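Local atomic coordinates of ribosomal protein s2-related protein (PDB entry 2JH3), a protein that has a chelatase-like fold, carries a 4Fe-4S cluster in a separate domain and may act as a sirohydrochlorin ferrochelatase, though its own reaction is uncertain. Residues A2-V7 with Y64-V69. Sequence-based numbering, arbitrary orientation.
Sequences ALRSLV and YSDVTV
The carbonyl oxygen of S5 is gripped three ways. T68 N donates a nearly straight bond to S5 O (3.0 Å, 164° at the hydrogen). V67 CA adds a C-H...O contact to S5 O at 3.4 Å, and a water can donate to S5 O at 3.2 Å. This oxygen belongs to a parallel β ladder inside the sheet of a chelatase-type (CbiX) domain, where strand 5-10 runs between strands 43-48 and 66-71. The bond before it in the ladder is S5 N to D66 O at 2.9 Å, the next V7 N to T68 O at 2.7 Å, both acceptors met nearly along the C=O axis.

D66 OD2 and T68 OG1 are also within hydrogen-bonding distance of the water, whose two protons cannot serve every acceptor around it. The water thus lies by the S5 carbonyl, between the R4/D66 pair and T68. R4 takes the crowded rotamer, CG between N and carbonyl carbon (chi1 53°), and runs alongside D66 before bending at chi3. D66 OD2 then sits over one guanidinium face, 3.4 Å from R4 NH1. Because OD2 lies well above the plane, no N-H points at it and the salt bridge is one of charge alone; guanidinium and carboxylate planes are 55° apart.

Just before the two strands begin, L3 CB lies over one face of the Y64 ring, 4.1 Å from its centroid, a CH-π contact. S5 OG is hydrogen-bonded to E43 and receives only a weak bond from Y64 N. An alanine in place of Y64 would remove the ring and would probably leave L3 less well packed. On the sheet face shared by S5, V7, V67 and V69, V7 and V67 cross obliquely, V7 CG2 meeting V67 CG2 at 3.5 Å, closer than usual for two methyl groups.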
# COMPACT_ATOMS: atom_id res chain seq x y z
N ALA A 2 34.60 -11.87 -27.91
CA ALA A 2 35.21 -11.36 -26.68
C ALA A 2 34.13 -10.48 -26.02
O ALA A 2 33.95 -9.33 -26.41
CB ALA A 2 36.44 -10.50 -27.07
N LEU A 3 33.39 -11.04 -25.07
CA LEU A 3 32.13 -10.39 -24.63
C LEU A 3 32.32 -9.76 -23.25
O LEU A 3 32.94 -10.36 -22.38
CB LEU A 3 30.99 -11.40 -24.64
CG LEU A 3 30.52 -11.93 -26.00
CD1 LEU A 3 29.89 -13.29 -25.85
CD2 LEU A 3 29.54 -11.01 -26.68
N ARG A 4 31.87 -8.53 -23.07
CA ARG A 4 31.98 -7.92 -21.75
C ARG A 4 30.85 -7.00 -21.32
O ARG A 4 30.22 -6.35 -22.13
CB ARG A 4 33.34 -7.27 -21.55
CG ARG A 4 33.83 -6.28 -22.57
CD ARG A 4 35.12 -5.56 -22.05
NE ARG A 4 36.37 -6.31 -22.13
CZ ARG A 4 37.42 -6.22 -21.26
NH1 ARG A 4 37.37 -5.43 -20.16
NH2 ARG A 4 38.52 -6.96 -21.46
N SER A 5 30.62 -6.98 -20.00
CA SER A 5 29.53 -6.18 -19.41
C SER A 5 30.10 -5.02 -18.59
O SER A 5 31.11 -5.13 -17.88
CB SER A 5 28.63 -7.04 -18.44
OG SER A 5 28.20 -8.29 -19.00
N LEU A 6 29.41 -3.89 -18.64
CA LEU A 6 29.79 -2.74 -17.80
C LEU A 6 28.64 -2.56 -16.84
O LEU A 6 27.50 -2.60 -17.25
CB LEU A 6 29.93 -1.52 -18.70
CG LEU A 6 30.22 -0.20 -18.00
CD1 LEU A 6 31.54 -0.26 -17.18
CD2 LEU A 6 30.30 0.83 -19.07
N VAL A 7 28.94 -2.43 -15.57
CA VAL A 7 27.96 -2.17 -14.54
C VAL A 7 28.26 -0.83 -13.90
O VAL A 7 29.36 -0.62 -13.40
CB VAL A 7 28.02 -3.21 -13.47
CG1 VAL A 7 27.14 -2.83 -12.28
CG2 VAL A 7 27.63 -4.58 -14.05
N TYR A 64 27.41 -11.61 -19.23
CA TYR A 64 28.77 -12.07 -19.61
C TYR A 64 29.65 -12.35 -18.43
O TYR A 64 29.29 -12.07 -17.28
CB TYR A 64 29.42 -11.06 -20.55
CG TYR A 64 28.47 -10.72 -21.67
CD1 TYR A 64 27.98 -11.71 -22.49
CD2 TYR A 64 28.01 -9.41 -21.87
CE1 TYR A 64 27.08 -11.42 -23.48
CE2 TYR A 64 27.09 -9.11 -22.85
CZ TYR A 64 26.66 -10.13 -23.66
OH TYR A 64 25.76 -9.89 -24.68
N SER A 65 30.77 -13.01 -18.70
CA SER A 65 31.62 -13.60 -17.66
C SER A 65 32.78 -12.68 -17.32
O SER A 65 33.60 -12.99 -16.46
CB SER A 65 32.16 -14.95 -18.16
OG SER A 65 32.95 -14.77 -19.33
N ASP A 66 32.83 -11.55 -18.01
CA ASP A 66 33.78 -10.47 -17.77
C ASP A 66 33.03 -9.18 -17.47
O ASP A 66 32.29 -8.66 -18.31
CB ASP A 66 34.65 -10.27 -19.01
CG ASP A 66 35.73 -9.19 -18.82
OD1 ASP A 66 36.90 -9.59 -18.60
OD2 ASP A 66 35.43 -7.96 -18.92
N VAL A 67 33.21 -8.68 -16.26
CA VAL A 67 32.42 -7.50 -15.82
C VAL A 67 33.30 -6.42 -15.21
O VAL A 67 34.28 -6.71 -14.49
CB VAL A 67 31.27 -7.95 -14.86
CG1 VAL A 67 31.78 -8.45 -13.62
CG2 VAL A 67 30.28 -6.80 -14.55
N THR A 68 33.00 -5.17 -15.57
CA THR A 68 33.70 -4.00 -15.01
C THR A 68 32.61 -3.24 -14.26
O THR A 68 31.53 -2.97 -14.83
CB THR A 68 34.33 -3.11 -16.13
OG1 THR A 68 35.21 -3.89 -16.91
CG2 THR A 68 35.12 -1.96 -15.52
N VAL A 69 32.89 -2.93 -13.00
CA VAL A 69 31.95 -2.23 -12.14
C VAL A 69 32.55 -0.86 -11.82
O VAL A 69 33.58 -0.79 -11.14
CB VAL A 69 31.70 -2.99 -10.85
CG1 VAL A 69 30.75 -2.30 -9.94
CG2 VAL A 69 31.14 -4.41 -11.19
O HOH W 1 34.07 -5.98 -18.55